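5'-tyrosyl-DNA phosphodiesterase (Caenorhabditis elegans, PDB 4GEW) belongs to the endonuclease/exonuclease/phosphatase family of DNase I-like folds and carries an additional small helical UBA-like domain. Local coordinates at residues Phe301-Phe306 / Met319-Leu324; Ile54-Asp59 / Lys76-Phe81. All coordinates share one frame; numbering follows the deposited sequence.

Interaction 1: Phe301-Phe306 / Met319-Leu324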
loop_
_atom_site.group_PDB
_atom_site.type_symbol
_atom_site.label_atom_id
_atom_site.label_comp_id
_atom_site.label_asym_id
_atom_site.label_seq_id
_atom_site.Cartn_x
_atom_site.Cartn_y
_atom_site.Cartn_z
ATOM N N PHE A 301 -17.834 -15.206 -25.025
ATOM C CA PHE A 301 -17.832 -14.070 -25.945
ATOM C C PHE A 301 -18.967 -13.073 -25.701
ATOM O O PHE A 301 -20.126 -13.455 -25.537
ATOM C CB PHE A 301 -17.775 -14.557 -27.395
ATOM C CG PHE A 301 -16.567 -15.405 -27.680
ATOM C CD1 PHE A 301 -15.309 -14.828 -27.775
ATOM C CD2 PHE A 301 -16.679 -16.781 -27.811
ATOM C CE1 PHE A 301 -14.190 -15.603 -28.011
ATOM C CE2 PHE A 301 -15.562 -17.564 -28.048
ATOM C CZ PHE A 301 -14.316 -16.977 -28.146
ATOM N N THR A 302 -18.609 -11.791 -25.669
ATOM C CA THR A 302 -19.544 -10.723 -25.327
ATOM C C THR A 302 -19.877 -9.856 -26.544
ATOM O O THR A 302 -20.814 -9.060 -26.516
ATOM C CB THR A 302 -18.964 -9.826 -24.229
ATOM O OG1 THR A 302 -17.787 -9.166 -24.719
ATOM C CG2 THR A 302 -18.589 -10.656 -23.019
ATOM N N TRP A 303 -19.086 -10.006 -27.600
ATOM C CA TRP A 303 -19.341 -9.340 -28.865
ATOM C C TRP A 303 -19.167 -10.401 -29.947
ATOM O O TRP A 303 -18.049 -10.799 -30.254
ATOM C CB TRP A 303 -18.357 -8.188 -29.055
ATOM C CG TRP A 303 -18.650 -7.289 -30.216
ATOM C CD1 TRP A 303 -19.517 -6.237 -30.241
ATOM C CD2 TRP A 303 -18.044 -7.340 -31.513
ATOM N NE1 TRP A 303 -19.501 -5.637 -31.480
ATOM C CE2 TRP A 303 -18.605 -6.298 -32.279
ATOM C CE3 TRP A 303 -17.087 -8.171 -32.105
ATOM C CZ2 TRP A 303 -18.243 -6.067 -33.606
ATOM C CZ3 TRP A 303 -16.727 -7.938 -33.419
ATOM C CH2 TRP A 303 -17.303 -6.895 -34.155
ATOM N N ASP A 304 -20.281 -10.862 -30.509
ATOM C CA ASP A 304 -20.299 -12.059 -31.348
ATOM C C ASP A 304 -21.196 -11.847 -32.569
ATOM O O ASP A 304 -22.419 -11.955 -32.469
ATOM C CB ASP A 304 -20.821 -13.243 -30.513
ATOM C CG ASP A 304 -20.720 -14.579 -31.234
ATOM O OD1 ASP A 304 -20.445 -14.595 -32.449
ATOM O OD2 ASP A 304 -20.925 -15.625 -30.582
ATOM N N THR A 305 -20.592 -11.566 -33.721
ATOM C CA THR A 305 -21.365 -11.298 -34.932
ATOM C C THR A 305 -21.879 -12.571 -35.602
ATOM O O THR A 305 -22.672 -12.497 -36.543
ATOM C CB THR A 305 -20.568 -10.470 -35.964
ATOM O OG1 THR A 305 -19.465 -11.245 -36.452
ATOM C CG2 THR A 305 -20.054 -9.180 -35.335
ATOM N N PHE A 306 -21.413 -13.727 -35.133
ATOM C CA PHE A 306 -21.969 -15.014 -35.559
ATOM C C PHE A 306 -23.386 -15.170 -35.002
ATOM O O PHE A 306 -24.234 -15.821 -35.613
ATOM C CB PHE A 306 -21.124 -16.183 -35.030
ATOM C CG PHE A 306 -19.790 -16.349 -35.709
ATOM C CD1 PHE A 306 -18.632 -15.877 -35.115
ATOM C CD2 PHE A 306 -19.691 -17.005 -36.925
ATOM C CE1 PHE A 306 -17.397 -16.048 -35.729
ATOM C CE2 PHE A 306 -18.462 -17.172 -37.546
ATOM C CZ PHE A 306 -17.315 -16.694 -36.941
ATOM N N MET A 319 -15.339 -11.827 -29.788
ATOM C CA MET A 319 -14.322 -11.383 -28.840
ATOM C C MET A 319 -14.884 -11.291 -27.417
ATOM O O MET A 319 -16.086 -11.083 -27.226
ATOM C CB MET A 319 -13.783 -10.010 -29.264
ATOM C CG MET A 319 -12.869 -10.022 -30.491
ATOM S SD MET A 319 -11.200 -10.571 -30.069
ATOM C CE MET A 319 -10.434 -10.662 -31.677
ATOM N N ARG A 320 -14.014 -11.455 -26.424
ATOM C CA ARG A 320 -14.389 -11.185 -25.040
ATOM C C ARG A 320 -13.977 -9.755 -24.701
ATOM O O ARG A 320 -13.028 -9.519 -23.946
ATOM C CB ARG A 320 -13.759 -12.198 -24.071
ATOM C CG ARG A 320 -14.316 -12.112 -22.642
ATOM C CD ARG A 320 -14.073 -13.384 -21.832
ATOM N NE ARG A 320 -12.678 -13.573 -21.426
ATOM C CZ ARG A 320 -12.159 -13.111 -20.287
ATOM N NH1 ARG A 320 -12.909 -12.413 -19.445
ATOM N NH2 ARG A 320 -10.887 -13.342 -19.989
ATOM N N PHE A 321 -14.689 -8.804 -25.298
ATOM C CA PHE A 321 -14.366 -7.385 -25.174
ATOM C C PHE A 321 -14.714 -6.862 -23.780
ATOM O O PHE A 321 -14.021 -6.004 -23.227
ATOM C CB PHE A 321 -15.140 -6.587 -26.226
ATOM C CG PHE A 321 -14.478 -6.549 -27.585
ATOM C CD1 PHE A 321 -13.141 -6.887 -27.735
ATOM C CD2 PHE A 321 -15.195 -6.161 -28.703
ATOM C CE1 PHE A 321 -12.530 -6.839 -28.977
ATOM C CE2 PHE A 321 -14.593 -6.109 -29.951
ATOM C CZ PHE A 321 -13.257 -6.450 -30.089
ATOM N N ASP A 322 -15.802 -7.384 -23.221
ATOM C CA ASP A 322 -16.327 -6.888 -21.962
ATOM C C ASP A 322 -15.897 -7.794 -20.817
ATOM O O ASP A 322 -16.191 -8.991 -20.818
ATOM C CB ASP A 322 -17.844 -6.792 -22.045
ATOM C CG ASP A 322 -18.303 -6.000 -23.261
ATOM O OD1 ASP A 322 -18.374 -4.755 -23.165
ATOM O OD2 ASP A 322 -18.580 -6.617 -24.315
ATOM N N ARG A 323 -15.168 -7.228 -19.860
ATOM C CA ARG A 323 -14.637 -8.013 -18.748
ATOM C C ARG A 323 -14.804 -7.276 -17.430
ATOM O O ARG A 323 -14.926 -6.048 -17.402
ATOM C CB ARG A 323 -13.155 -8.348 -18.966
ATOM C CG ARG A 323 -12.843 -8.882 -20.350
ATOM C CD ARG A 323 -11.412 -9.357 -20.482
ATOM N NE ARG A 323 -11.160 -9.857 -21.830
ATOM C CZ ARG A 323 -10.125 -10.617 -22.162
ATOM N NH1 ARG A 323 -9.244 -10.975 -21.239
ATOM N NH2 ARG A 323 -9.976 -11.026 -23.416
ATOM N N LEU A 324 -14.794 -8.036 -16.340
ATOM C CA LEU A 324 -14.926 -7.468 -15.011
ATOM C C LEU A 324 -13.869 -8.048 -14.082
ATOM O O LEU A 324 -13.738 -9.273 -13.951
ATOM C CB LEU A 324 -16.319 -7.760 -14.468
ATOM C CG LEU A 324 -16.868 -6.841 -13.386
ATOM C CD1 LEU A 324 -16.873 -5.388 -13.849
ATOM C CD2 LEU A 324 -18.271 -7.297 -13.035
#
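Thr-302 and Trp-303 both face Met-319 in a classic beta bulge, where the short strand 303-304 pairs antiparallel with strand 318-327 in the DNase I-like domain. Met-319 O accepts two amides, Thr-302 N at 3.0 Å and Trp-303 N at 3.2 Å, and Met-319 N returns a bond to Trp-303 O at 2.9 Å. The ring of Phe-301 turns an edge to this backbone, its CD1 lying 3.6 Å from Met-319 C. Trp-303 and Phe-321 run side by side and point the same way; the two rings meet obliquely, Phe-321 CE2 near CE3 and CD2 of the indole, whose five-membered ring lies at 35° to the phenyl plane. Phe-321 CD2 is 3.8 Å from Trp-303 CB. Beyond the segments, Asp-352 OD1 accepts from Trp-303 NE1, and Trp-303 also packs on Ile-27 of the second subunit. The Thr-302 hydroxyl is set between its own backbone N and carbonyl carbon (chi1 64°), which brings it across to Asp-322. Asp-322 OD2 is also hydrogen-bonded to His-353 ND1, consistent with the aspartate positioning the histidine as in DNase I-like relatives. Thr-302 OG1 donates to the anti lone pair of Asp-322 OD2 at 2.7 Å, so one oxygen carries both bonds.

Interaction 2: Ile54-Asp59 / Lys76-Phe81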
loop_
_atom_site.group_PDB
_atom_site.type_symbol
_atom_site.label_atom_id
_atom_site.label_comp_id
_atom_site.label_asym_id
_atom_site.label_seq_id
_atom_site.Cartn_x
_atom_site.Cartn_y
_atom_site.Cartn_z
ATOM N N ILE A 54 16.982 -21.371 18.431
ATOM C CA ILE A 54 17.450 -20.680 19.629
ATOM C C ILE A 54 17.491 -19.166 19.423
ATOM O O ILE A 54 17.021 -18.403 20.267
ATOM C CB ILE A 54 18.852 -21.172 20.061
ATOM C CG1 ILE A 54 18.811 -22.648 20.460
ATOM C CG2 ILE A 54 19.384 -20.337 21.215
ATOM C CD1 ILE A 54 17.997 -22.930 21.707
ATOM N N ILE A 55 18.051 -18.741 18.294
ATOM C CA ILE A 55 18.211 -17.319 17.999
ATOM C C ILE A 55 16.878 -16.581 17.879
ATOM O O ILE A 55 16.710 -15.496 18.438
ATOM C CB ILE A 55 19.019 -17.103 16.705
ATOM C CG1 ILE A 55 20.457 -17.587 16.888
ATOM C CG2 ILE A 55 19.013 -15.639 16.307
ATOM C CD1 ILE A 55 21.273 -17.559 15.612
ATOM N N THR A 56 15.933 -17.171 17.158
ATOM C CA THR A 56 14.657 -16.514 16.898
ATOM C C THR A 56 13.600 -16.842 17.944
ATOM O O THR A 56 12.494 -16.295 17.907
ATOM C CB THR A 56 14.104 -16.890 15.516
ATOM O OG1 THR A 56 13.873 -18.302 15.463
ATOM C CG2 THR A 56 15.086 -16.499 14.429
ATOM N N ALA A 57 13.948 -17.732 18.871
ATOM C CA ALA A 57 13.010 -18.224 19.884
ATOM C C ALA A 57 11.743 -18.816 19.256
ATOM O O ALA A 57 10.640 -18.657 19.781
ATOM C CB ALA A 57 12.662 -17.128 20.893
ATOM N N THR A 58 11.918 -19.487 18.122
ATOM C CA THR A 58 10.832 -20.199 17.463
ATOM C C THR A 58 11.221 -21.670 17.392
ATOM O O THR A 58 12.370 -22.014 17.660
ATOM C CB THR A 58 10.574 -19.645 16.047
ATOM O OG1 THR A 58 11.714 -19.892 15.213
ATOM C CG2 THR A 58 10.308 -18.144 16.105
ATOM N N ASP A 59 10.277 -22.541 17.048
ATOM C CA ASP A 59 10.556 -23.978 17.057
ATOM C C ASP A 59 11.324 -24.448 15.820
ATOM O O ASP A 59 11.567 -23.670 14.898
ATOM C CB ASP A 59 9.275 -24.798 17.261
ATOM C CG ASP A 59 8.191 -24.458 16.259
ATOM O OD1 ASP A 59 8.522 -23.978 15.158
ATOM O OD2 ASP A 59 7.002 -24.678 16.571
ATOM N N LYS A 76 20.923 -15.595 5.846
ATOM C CA LYS A 76 19.836 -14.957 5.114
ATOM C C LYS A 76 18.471 -15.515 5.520
ATOM O O LYS A 76 17.437 -14.919 5.227
ATOM C CB LYS A 76 20.058 -15.025 3.596
ATOM C CG LYS A 76 19.981 -16.405 2.986
ATOM C CD LYS A 76 20.231 -16.348 1.482
ATOM C CE LYS A 76 21.704 -16.158 1.155
ATOM N NZ LYS A 76 22.079 -16.871 -0.100
ATOM N N ALA A 77 18.473 -16.650 6.212
ATOM C CA ALA A 77 17.246 -17.175 6.801
ATOM C C ALA A 77 16.792 -16.250 7.929
ATOM O O ALA A 77 15.598 -15.988 8.087
ATOM C CB ALA A 77 17.459 -18.589 7.315
ATOM N N LEU A 78 17.756 -15.758 8.706
ATOM C CA LEU A 78 17.479 -14.779 9.756
ATOM C C LEU A 78 16.959 -13.472 9.172
ATOM O O LEU A 78 15.953 -12.933 9.638
ATOM C CB LEU A 78 18.732 -14.498 10.593
ATOM C CG LEU A 78 19.038 -15.371 11.818
ATOM C CD1 LEU A 78 17.852 -16.230 12.203
ATOM C CD2 LEU A 78 20.267 -16.232 11.586
ATOM N N ASP A 79 17.656 -12.963 8.158
ATOM C CA ASP A 79 17.278 -11.709 7.511
ATOM C C ASP A 79 15.866 -11.795 6.948
ATOM O O ASP A 79 15.102 -10.832 7.004
ATOM C CB ASP A 79 18.262 -11.354 6.393
ATOM C CG ASP A 79 19.689 -11.212 6.893
ATOM O OD1 ASP A 79 20.621 -11.273 6.060
ATOM O OD2 ASP A 79 19.879 -11.044 8.117
ATOM N N VAL A 80 15.530 -12.961 6.406
ATOM C CA VAL A 80 14.197 -13.211 5.872
ATOM C C VAL A 80 13.142 -13.212 6.978
ATOM O O VAL A 80 12.094 -12.585 6.845
ATOM C CB VAL A 80 14.151 -14.543 5.083
ATOM C CG1 VAL A 80 12.739 -15.099 5.031
ATOM C CG2 VAL A 80 14.705 -14.345 3.679
ATOM N N PHE A 81 13.418 -13.907 8.074
ATOM C CA PHE A 81 12.453 -13.960 9.166
ATOM C C PHE A 81 12.142 -12.568 9.721
ATOM O O PHE A 81 10.981 -12.230 9.944
ATOM C CB PHE A 81 12.923 -14.884 10.288
ATOM C CG PHE A 81 12.015 -14.879 11.480
ATOM C CD1 PHE A 81 10.739 -15.410 11.394
ATOM C CD2 PHE A 81 12.429 -14.332 12.684
ATOM C CE1 PHE A 81 9.893 -15.400 12.484
ATOM C CE2 PHE A 81 11.587 -14.321 13.779
ATOM C CZ PHE A 81 10.317 -14.856 13.679
#
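Thr-56 pushes its methyl group between Leu-78 and Phe-81, where the end of helix 45-56 meets helix 74-83. This is the tight part of the contact: Thr-56 CG2 comes within 3.6 Å of Leu-78 CD1 and 3.8 Å of Phe-81 CD2. Both threonine and phenylalanine are buried here. With CG anti to its backbone N (chi1 175°), the Phe-81 ring extends from its helix toward the threonines, and CE2 reaches 4.0 Å from Thr-56 CB. Thr-58 meets the far end of the ring from the opposite direction, its CG2 4.1 Å from CZ. The two threonines keep their polar ends together while their methyls serve the apolar contact: Thr-58 OG1 donates to Thr-56 OG1 at 2.7 Å, and Thr-56 OG1 is also hydrogen-bonded to Phe-52 O, one turn back in its own helix. Phe-52 adds its side chain to the same cluster, touching Thr-58, Leu-78 and Phe-81.

Toward solvent the fit is looser. Ile-55 CG2 stands 4.3 Å from Leu-78 CD1, and both residues are partly exposed. Ala-57, with positive phi, turns the chain out of the helix, and Asp-59 then N-caps helix 60-66 through a bond from Phe-62 N to OD1. Short helices closing on a small apolar core in this way are typical of the three-helix UBA-like fold.

How the interactions relate
The two contacts belong to different domains: interaction 2 joins the first and third helices of the UBA-like domain, interaction 1 pairs strands in the DNase I-like domain, and their centres lie 51 Å apart on opposite sides of the chain's centre. Interaction 1 is mostly buried and rests on backbone bonding, with a threonine-aspartate link and aromatic packing added. Interaction 2 is partly buried and purely apolar between its segments; the Thr-58 to Thr-56 hydroxyl bond lies within one segment, and Thr-56 bonds back to Phe-52 O. Threonine thus plays different parts, giving its hydroxyl across interaction 1 but its methyl across interaction 2. Both places also touch the second subunit.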